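Side-chain contacts in potential RNA-dependent RNA polymerase (Human picobirnavirus, PDB 5I62), which copies RNA from an RNA template using ribonucleoside triphosphates, and probably serves both transcription and replication of the viral genome: residues R35-K40 with K441-R446; M42-I47 with K74-M79. One frame throughout, in Å; residues are numbered along the deposited sequence.

Contact 1 (R35-K40 with K441-R446); sequences RTPFYK and KMVTLR
T36, in the loop that follows strand 34-35, sends its CB toward helix 441-451 and splits there into an apolar and a polar branch. The methyl branch makes the contact: CG2 of T36 lies 3.8 Å from NH1 of R446, approaching the guanidinium at a slant that is neither over its face nor at its edge. The hydroxyl branch is turned the other way. With chi1 at 70°, OG1 sits between the backbone N and the carbonyl carbon, where the N of F38 donates to OG1 of T36 over 3.2 Å at 155°, closing an ST turn; the same OG1 is also hydrogen-bonded to the carbonyl of L426.

R446 reaches T36 on a chain extended as far as NE, its CG anti to the backbone N (chi1 -179°), with the guanidinium turned across it at the last bond. Its polar end does not depend on the threonine: NH2 is hydrogen-bonded to the carbonyls of R425 and M428, which hold the guanidinium in place while the methyl packs against it. One helical turn earlier, V443 supplies a second, looser touch, CG1 of V443 standing 4.5 Å from CD of P37.

On the loop side, R35 bridges the turn. Its NH1 and NH2 both donate end-on to the single O of F38, each at 2.8 Å and nearly in the guanidinium plane, while NH1 is hydrogen-bonded to A427 O as well. The turn is thus held by bonds of its own loop and by L426 and A427, and not by segment 441-446.

Around it, Y447 from the same helix touches both T36 and P37, Q429 of strand 428-429 touches T36 and R446, and a backbone bond joins T36 to A427 of helix 419-427, placing the contact where these elements converge.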
ATOM      1  N   ARG A  35      15.822   8.886 -14.760  1.00 23.24           N
ATOM      2  CA  ARG A  35      15.704   7.865 -15.785  1.00 21.38           C
ATOM      3  C   ARG A  35      16.759   6.797 -15.515  1.00 29.05           C
ATOM      4  O   ARG A  35      17.907   7.124 -15.194  1.00 24.06           O
ATOM      5  CB  ARG A  35      15.887   8.525 -17.149  1.00 25.00           C
ATOM      6  CG  ARG A  35      15.822   7.656 -18.345  1.00 27.10           C
ATOM      7  CD  ARG A  35      14.415   7.412 -18.895  1.00 23.91           C
ATOM      8  NE  ARG A  35      14.641   6.808 -20.197  1.00 25.82           N
ATOM      9  CZ  ARG A  35      15.043   5.551 -20.379  1.00 29.13           C
ATOM     10  NH1 ARG A  35      15.180   4.724 -19.336  1.00 19.56           N
ATOM     11  NH2 ARG A  35      15.283   5.114 -21.608  1.00 22.22           N
ATOM     12  N   THR A  36      16.363   5.525 -15.582  1.00 22.22           N
ATOM     13  CA  THR A  36      17.289   4.412 -15.374  1.00 24.92           C
ATOM     14  C   THR A  36      18.123   4.212 -16.642  1.00 22.84           C
ATOM     15  O   THR A  36      17.869   4.825 -17.680  1.00 23.16           O
ATOM     16  CB  THR A  36      16.520   3.131 -15.026  1.00 22.34           C
ATOM     17  OG1 THR A  36      15.825   2.683 -16.192  1.00 23.69           O
ATOM     18  CG2 THR A  36      15.526   3.337 -13.869  1.00 24.47           C
ATOM     19  N   PRO A  37      19.135   3.335 -16.607  1.00 25.67           N
ATOM     20  CA  PRO A  37      19.872   3.011 -17.844  1.00 24.27           C
ATOM     21  C   PRO A  37      19.101   2.143 -18.830  1.00 23.68           C
ATOM     22  O   PRO A  37      19.623   1.841 -19.906  1.00 25.59           O
ATOM     23  CB  PRO A  37      21.120   2.265 -17.335  1.00 25.65           C
ATOM     24  CG  PRO A  37      21.141   2.436 -15.854  1.00 32.23           C
ATOM     25  CD  PRO A  37      19.741   2.699 -15.422  1.00 23.96           C
ATOM     26  N   PHE A  38      17.882   1.734 -18.499  1.00 20.23           N
ATOM     27  CA  PHE A  38      17.084   0.883 -19.376  1.00 22.40           C
ATOM     28  C   PHE A  38      16.850   1.565 -20.723  1.00 21.81           C
ATOM     29  O   PHE A  38      16.297   2.664 -20.779  1.00 23.16           O
ATOM     30  CB  PHE A  38      15.758   0.577 -18.678  1.00 21.72           C
ATOM     31  CG  PHE A  38      14.873  -0.392 -19.406  1.00 22.49           C
ATOM     32  CD1 PHE A  38      15.265  -1.712 -19.596  1.00 23.26           C
ATOM     33  CD2 PHE A  38      13.615  -0.001 -19.841  1.00 20.78           C
ATOM     34  CE1 PHE A  38      14.429  -2.613 -20.254  1.00 20.85           C
ATOM     35  CE2 PHE A  38      12.777  -0.893 -20.493  1.00 23.82           C
ATOM     36  CZ  PHE A  38      13.186  -2.207 -20.693  1.00 22.88           C
ATOM     37  N   TYR A  39      17.258   0.902 -21.807  1.00 21.44           N
ATOM     38  CA  TYR A  39      17.169   1.466 -23.157  1.00 24.51           C
ATOM     39  C   TYR A  39      17.727   2.892 -23.205  1.00 25.47           C
ATOM     40  O   TYR A  39      17.134   3.807 -23.780  1.00 25.20           O
ATOM     41  CB  TYR A  39      15.737   1.413 -23.692  1.00 20.62           C
ATOM     42  CG  TYR A  39      15.404   0.082 -24.327  1.00 24.59           C
ATOM     43  CD1 TYR A  39      16.032  -0.312 -25.497  1.00 26.55           C
ATOM     44  CD2 TYR A  39      14.448  -0.764 -23.775  1.00 23.76           C
ATOM     45  CE1 TYR A  39      15.743  -1.517 -26.093  1.00 26.29           C
ATOM     46  CE2 TYR A  39      14.144  -1.980 -24.365  1.00 24.94           C
ATOM     47  CZ  TYR A  39      14.802  -2.351 -25.523  1.00 24.96           C
ATOM     48  OH  TYR A  39      14.523  -3.553 -26.131  1.00 26.00           O
ATOM     49  N   LYS A  40      18.889   3.072 -22.588  1.00 23.11           N
ATOM     50  CA  LYS A  40      19.560   4.362 -22.625  1.00 31.06           C
ATOM     51  C   LYS A  40      19.706   4.841 -24.062  1.00 30.68           C
ATOM     52  O   LYS A  40      20.005   4.059 -24.966  1.00 29.12           O
ATOM     53  CB  LYS A  40      20.921   4.258 -21.951  1.00 30.17           C
ATOM     54  CG  LYS A  40      21.652   5.578 -21.828  1.00 37.69           C
ATOM     55  CD  LYS A  40      23.008   5.341 -21.197  1.00 39.43           C
ATOM     56  CE  LYS A  40      23.816   6.622 -21.069  1.00 41.59           C
ATOM     57  NZ  LYS A  40      25.166   6.296 -20.528  1.00 48.58           N
ATOM     58  N   LYS A 441      24.222  -4.336  -9.486  1.00 41.41           N
ATOM     59  CA  LYS A 441      23.400  -5.466  -9.073  1.00 36.20           C
ATOM     60  C   LYS A 441      22.048  -4.998  -8.545  1.00 34.60           C
ATOM     61  O   LYS A 441      21.022  -5.630  -8.808  1.00 30.89           O
ATOM     62  CB  LYS A 441      24.127  -6.298  -8.023  1.00 38.41           C
ATOM     63  CG  LYS A 441      25.178  -7.229  -8.597  1.00 42.11           C
ATOM     64  CD  LYS A 441      25.808  -8.094  -7.522  1.00 43.44           C
ATOM     65  CE  LYS A 441      27.092  -8.723  -8.031  1.00 52.02           C
ATOM     66  NZ  LYS A 441      27.787  -9.456  -6.936  1.00 52.17           N
ATOM     67  N   MET A 442      22.026  -3.891  -7.801  1.00 34.44           N
ATOM     68  CA  MET A 442      20.765  -3.430  -7.235  1.00 34.27           C
ATOM     69  C   MET A 442      19.829  -2.909  -8.320  1.00 30.88           C
ATOM     70  O   MET A 442      18.603  -3.058  -8.210  1.00 27.25           O
ATOM     71  CB  MET A 442      21.023  -2.388  -6.147  1.00 39.65           C
ATOM     72  CG  MET A 442      21.599  -3.034  -4.875  1.00 51.24           C
ATOM     73  SD  MET A 442      21.886  -1.954  -3.459  1.00 75.33           S
ATOM     74  CE  MET A 442      20.266  -1.953  -2.683  1.00 52.84           C
ATOM     75  N   VAL A 443      20.381  -2.314  -9.380  1.00 25.94           N
ATOM     76  CA  VAL A 443      19.556  -1.945 -10.533  1.00 29.50           C
ATOM     77  C   VAL A 443      18.872  -3.181 -11.105  1.00 28.12           C
ATOM     78  O   VAL A 443      17.653  -3.195 -11.329  1.00 22.96           O
ATOM     79  CB  VAL A 443      20.396  -1.227 -11.607  1.00 31.43           C
ATOM     80  CG1 VAL A 443      19.542  -0.911 -12.820  1.00 26.70           C
ATOM     81  CG2 VAL A 443      21.017   0.055 -11.053  1.00 34.64           C
ATOM     82  N   THR A 444      19.654  -4.240 -11.336  1.00 24.29           N
ATOM     83  CA  THR A 444      19.125  -5.466 -11.917  1.00 24.96           C
ATOM     84  C   THR A 444      18.098  -6.127 -11.005  1.00 25.61           C
ATOM     85  O   THR A 444      17.096  -6.672 -11.485  1.00 22.37           O
ATOM     86  CB  THR A 444      20.264  -6.442 -12.221  1.00 29.76           C
ATOM     87  OG1 THR A 444      21.195  -5.823 -13.113  1.00 28.02           O
ATOM     88  CG2 THR A 444      19.720  -7.712 -12.863  1.00 27.10           C
ATOM     89  N   LEU A 445      18.345  -6.121  -9.694  1.00 23.14           N
ATOM     90  CA  LEU A 445      17.363  -6.677  -8.772  1.00 26.00           C
ATOM     91  C   LEU A 445      16.038  -5.930  -8.876  1.00 26.18           C
ATOM     92  O   LEU A 445      14.971  -6.546  -8.835  1.00 21.12           O
ATOM     93  CB  LEU A 445      17.894  -6.636  -7.341  1.00 27.07           C
ATOM     94  CG  LEU A 445      19.042  -7.620  -7.076  1.00 30.53           C
ATOM     95  CD1 LEU A 445      19.655  -7.347  -5.739  1.00 34.72           C
ATOM     96  CD2 LEU A 445      18.521  -9.055  -7.128  1.00 36.99           C
ATOM     97  N   ARG A 446      16.091  -4.599  -9.010  1.00 25.32           N
ATOM     98  CA  ARG A 446      14.858  -3.836  -9.182  1.00 27.46           C
ATOM     99  C   ARG A 446      14.152  -4.223 -10.479  1.00 21.81           C
ATOM    100  O   ARG A 446      12.938  -4.458 -10.478  1.00 24.55           O
ATOM    101  CB  ARG A 446      15.144  -2.335  -9.142  1.00 26.64           C
ATOM    102  CG  ARG A 446      13.895  -1.444  -9.301  1.00 19.28           C
ATOM    103  CD  ARG A 446      14.268   0.051  -9.248  1.00 30.27           C
ATOM    104  NE  ARG A 446      13.106   0.892  -9.539  1.00 35.26           N
ATOM    105  CZ  ARG A 446      12.736   1.263 -10.760  1.00 29.16           C
ATOM    106  NH1 ARG A 446      13.443   0.882 -11.818  1.00 26.55           N
ATOM    107  NH2 ARG A 446      11.645   2.001 -10.926  1.00 31.64           N
TER

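Contact 2 (M42-I47 with K74-M79); sequences MSLESI and KKVGPM
L44, in the first turn of helix 44-55, lays its forked end over the CG1 methyl of V76 in the loop that follows helix 63-73. Both prongs take part: CD1 of L44 is 3.7 Å from CG1 of V76, and CD2 of L44 is likewise 3.7 Å from that same methyl. The branch point follows closely, with CG of L44 at 3.9 Å from V76 CG1, so the valine methyl is seated against the fork as a whole. CD2 of L44 has a second partner beyond it, G77 CA, at 3.7 Å.

Torsions on the two sides bring these groups together. L44 carries CG anti to its own N (chi1 175°), which stretches the side chain out from the helix toward the loop. V76 turns CG1 likewise anti to N (chi1 171°), and this is the branch that touches the leucine. At G77 the chain is almost fully extended, and the need for glycine lies in this backbone: a side chain here would jam against the carbonyl O of V76 and CD of P78.

The helix start that carries L44 is capped by S43. Its OG accepts from the N of S46 at 3.2 Å and 165°, a nearly straight N-cap bond that satisfies one of the first amides of the helix; the O of S43 meanwhile accepts from the N of I47 at 3.1 Å. L44 also packs on A427 of helix 419-427, while farther along the loop P78 rests on V33 and V198.

Leucine, valine and glycine are all buried here and meet through carbon atoms alone, consistent with helix start and loop packing by shape and exclusion of water, with no polar bond between them to set the direction.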
ATOM      1  N   MET A  42      17.099   6.031 -25.707  1.00 29.52           N
ATOM      2  CA  MET A  42      15.742   6.041 -26.220  1.00 30.29           C
ATOM      3  C   MET A  42      14.837   6.736 -25.217  1.00 33.94           C
ATOM      4  O   MET A  42      15.033   6.619 -24.006  1.00 33.71           O
ATOM      5  CB  MET A  42      15.238   4.618 -26.498  1.00 32.41           C
ATOM      6  CG  MET A  42      15.782   4.027 -27.797  1.00 36.64           C
ATOM      7  SD  MET A  42      15.392   2.281 -28.030  1.00 52.32           S
ATOM      8  CE  MET A  42      13.604   2.323 -28.035  1.00 34.75           C
ATOM      9  N   SER A  43      13.848   7.465 -25.726  1.00 30.90           N
ATOM     10  CA  SER A  43      12.869   8.070 -24.846  1.00 31.80           C
ATOM     11  C   SER A  43      11.885   7.017 -24.345  1.00 29.03           C
ATOM     12  O   SER A  43      11.771   5.909 -24.882  1.00 30.07           O
ATOM     13  CB  SER A  43      12.099   9.179 -25.560  1.00 35.57           C
ATOM     14  OG  SER A  43      11.215   8.604 -26.503  1.00 32.07           O
ATOM     15  N   LEU A  44      11.151   7.392 -23.307  1.00 28.81           N
ATOM     16  CA  LEU A  44      10.120   6.519 -22.778  1.00 30.55           C
ATOM     17  C   LEU A  44       9.054   6.217 -23.833  1.00 28.72           C
ATOM     18  O   LEU A  44       8.601   5.074 -23.961  1.00 27.77           O
ATOM     19  CB  LEU A  44       9.529   7.174 -21.537  1.00 30.85           C
ATOM     20  CG  LEU A  44       8.352   6.526 -20.836  1.00 34.99           C
ATOM     21  CD1 LEU A  44       8.770   5.207 -20.211  1.00 34.07           C
ATOM     22  CD2 LEU A  44       7.855   7.514 -19.787  1.00 34.07           C
ATOM     23  N   GLU A  45       8.669   7.227 -24.615  1.00 32.40           N
ATOM     24  CA  GLU A  45       7.688   7.038 -25.681  1.00 35.22           C
ATOM     25  C   GLU A  45       8.154   5.968 -26.662  1.00 27.55           C
ATOM     26  O   GLU A  45       7.404   5.044 -26.999  1.00 31.32           O
ATOM     27  CB  GLU A  45       7.448   8.358 -26.421  1.00 33.31           C
ATOM     28  CG  GLU A  45       6.817   9.490 -25.604  1.00 35.87           C
ATOM     29  CD  GLU A  45       7.721   9.977 -24.472  1.00 42.70           C
ATOM     30  OE1 GLU A  45       8.822  10.512 -24.755  1.00 39.53           O
ATOM     31  OE2 GLU A  45       7.325   9.818 -23.298  1.00 41.55           O
ATOM     32  N   SER A  46       9.409   6.070 -27.113  1.00 31.16           N
ATOM     33  CA  SER A  46       9.925   5.136 -28.108  1.00 31.27           C
ATOM     34  C   SER A  46       9.991   3.714 -27.568  1.00 26.95           C
ATOM     35  O   SER A  46       9.679   2.765 -28.289  1.00 28.84           O
ATOM     36  CB  SER A  46      11.293   5.596 -28.589  1.00 30.96           C
ATOM     37  OG  SER A  46      11.149   6.739 -29.415  1.00 40.29           O
ATOM     38  N   ILE A  47      10.421   3.543 -26.315  1.00 29.32           N
ATOM     39  CA  ILE A  47      10.364   2.226 -25.680  1.00 26.85           C
ATOM     40  C   ILE A  47       8.941   1.699 -25.713  1.00 25.52           C
ATOM     41  O   ILE A  47       8.677   0.580 -26.170  1.00 25.32           O
ATOM     42  CB  ILE A  47      10.883   2.290 -24.232  1.00 26.44           C
ATOM     43  CG1 ILE A  47      12.355   2.709 -24.195  1.00 25.91           C
ATOM     44  CG2 ILE A  47      10.666   0.936 -23.536  1.00 27.18           C
ATOM     45  CD1 ILE A  47      12.754   3.306 -22.874  1.00 27.58           C
ATOM     46  N   LYS A  74      -1.537   5.324 -20.079  1.00 23.96           N
ATOM     47  CA  LYS A  74      -1.721   6.757 -19.901  1.00 21.09           C
ATOM     48  C   LYS A  74      -1.078   7.276 -18.619  1.00 21.73           C
ATOM     49  O   LYS A  74      -0.900   8.488 -18.495  1.00 22.08           O
ATOM     50  CB  LYS A  74      -3.202   7.108 -19.898  1.00 22.69           C
ATOM     51  CG  LYS A  74      -3.961   6.650 -21.126  1.00 29.00           C
ATOM     52  CD  LYS A  74      -5.434   6.989 -20.965  1.00 27.83           C
ATOM     53  CE  LYS A  74      -6.209   6.688 -22.223  1.00 36.65           C
ATOM     54  NZ  LYS A  74      -7.670   6.674 -21.920  1.00 37.67           N
ATOM     55  N   LYS A  75      -0.747   6.402 -17.658  1.00 20.59           N
ATOM     56  CA  LYS A  75      -0.107   6.829 -16.416  1.00 19.99           C
ATOM     57  C   LYS A  75       1.414   6.750 -16.483  1.00 20.61           C
ATOM     58  O   LYS A  75       2.088   7.292 -15.599  1.00 20.77           O
ATOM     59  CB  LYS A  75      -0.595   5.990 -15.224  1.00 19.76           C
ATOM     60  CG  LYS A  75      -2.122   6.001 -14.968  1.00 27.47           C
ATOM     61  CD  LYS A  75      -2.662   7.365 -14.565  1.00 32.91           C
ATOM     62  CE  LYS A  75      -4.151   7.264 -14.174  1.00 42.99           C
ATOM     63  NZ  LYS A  75      -4.740   8.559 -13.693  1.00 50.86           N
ATOM     64  N   VAL A  76       1.956   6.073 -17.497  1.00 21.25           N
ATOM     65  CA  VAL A  76       3.395   5.898 -17.619  1.00 21.33           C
ATOM     66  C   VAL A  76       4.077   7.258 -17.650  1.00 18.95           C
ATOM     67  O   VAL A  76       3.628   8.183 -18.339  1.00 17.96           O
ATOM     68  CB  VAL A  76       3.707   5.060 -18.866  1.00 22.25           C
ATOM     69  CG1 VAL A  76       5.189   5.050 -19.146  1.00 25.87           C
ATOM     70  CG2 VAL A  76       3.191   3.626 -18.669  1.00 21.35           C
ATOM     71  N   GLY A  77       5.138   7.397 -16.865  1.00 17.40           N
ATOM     72  CA  GLY A  77       5.890   8.629 -16.815  1.00 19.35           C
ATOM     73  C   GLY A  77       6.799   8.707 -15.604  1.00 17.87           C
ATOM     74  O   GLY A  77       7.069   7.710 -14.925  1.00 20.66           O
ATOM     75  N   PRO A  78       7.281   9.914 -15.307  1.00 18.34           N
ATOM     76  CA  PRO A  78       8.215  10.085 -14.184  1.00 17.80           C
ATOM     77  C   PRO A  78       7.588   9.678 -12.857  1.00 19.73           C
ATOM     78  O   PRO A  78       6.366   9.674 -12.695  1.00 17.59           O
ATOM     79  CB  PRO A  78       8.532  11.587 -14.209  1.00 19.16           C
ATOM     80  CG  PRO A  78       8.220  12.034 -15.634  1.00 19.31           C
ATOM     81  CD  PRO A  78       7.053  11.166 -16.057  1.00 16.90           C
ATOM     82  N   MET A  79       8.455   9.325 -11.905  1.00 17.80           N
ATOM     83  CA  MET A  79       8.060   9.055 -10.528  1.00 20.21           C
ATOM     84  C   MET A  79       8.860   9.831  -9.491  1.00 21.25           C
ATOM     85  O   MET A  79       8.527   9.767  -8.303  1.00 18.80           O
ATOM     86  CB  MET A  79       8.210   7.564 -10.200  1.00 26.22           C
ATOM     87  CG  MET A  79       7.570   6.647 -11.188  1.00 30.30           C
ATOM     88  SD  MET A  79       8.262   4.989 -11.037  1.00 50.75           S
ATOM     89  CE  MET A  79       7.576   4.511  -9.456  1.00 38.77           C
TER

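In the fold
Both segments of contact 2 fall within the 400 residues that separate the two halves of contact 1, and the centres of the contacts lie about 15 Å apart. R35 of contact 1 joins them, its NH2 lying 2.8 Å from O of M42 in a probable hydrogen bond. I47 of segment 42-47 packs against the same loop, its CD1 3.6 Å from CB of Y39. Helix 419-427 serves both: A427 pairs with the T36 backbone and touches L44, while L423 touches I47. The centre of each contact lies about 23 Å from the centre of the chain, on the same side. Together they tie N-terminal segments of the polymerase to one another and to helices 419-427 and 441-451.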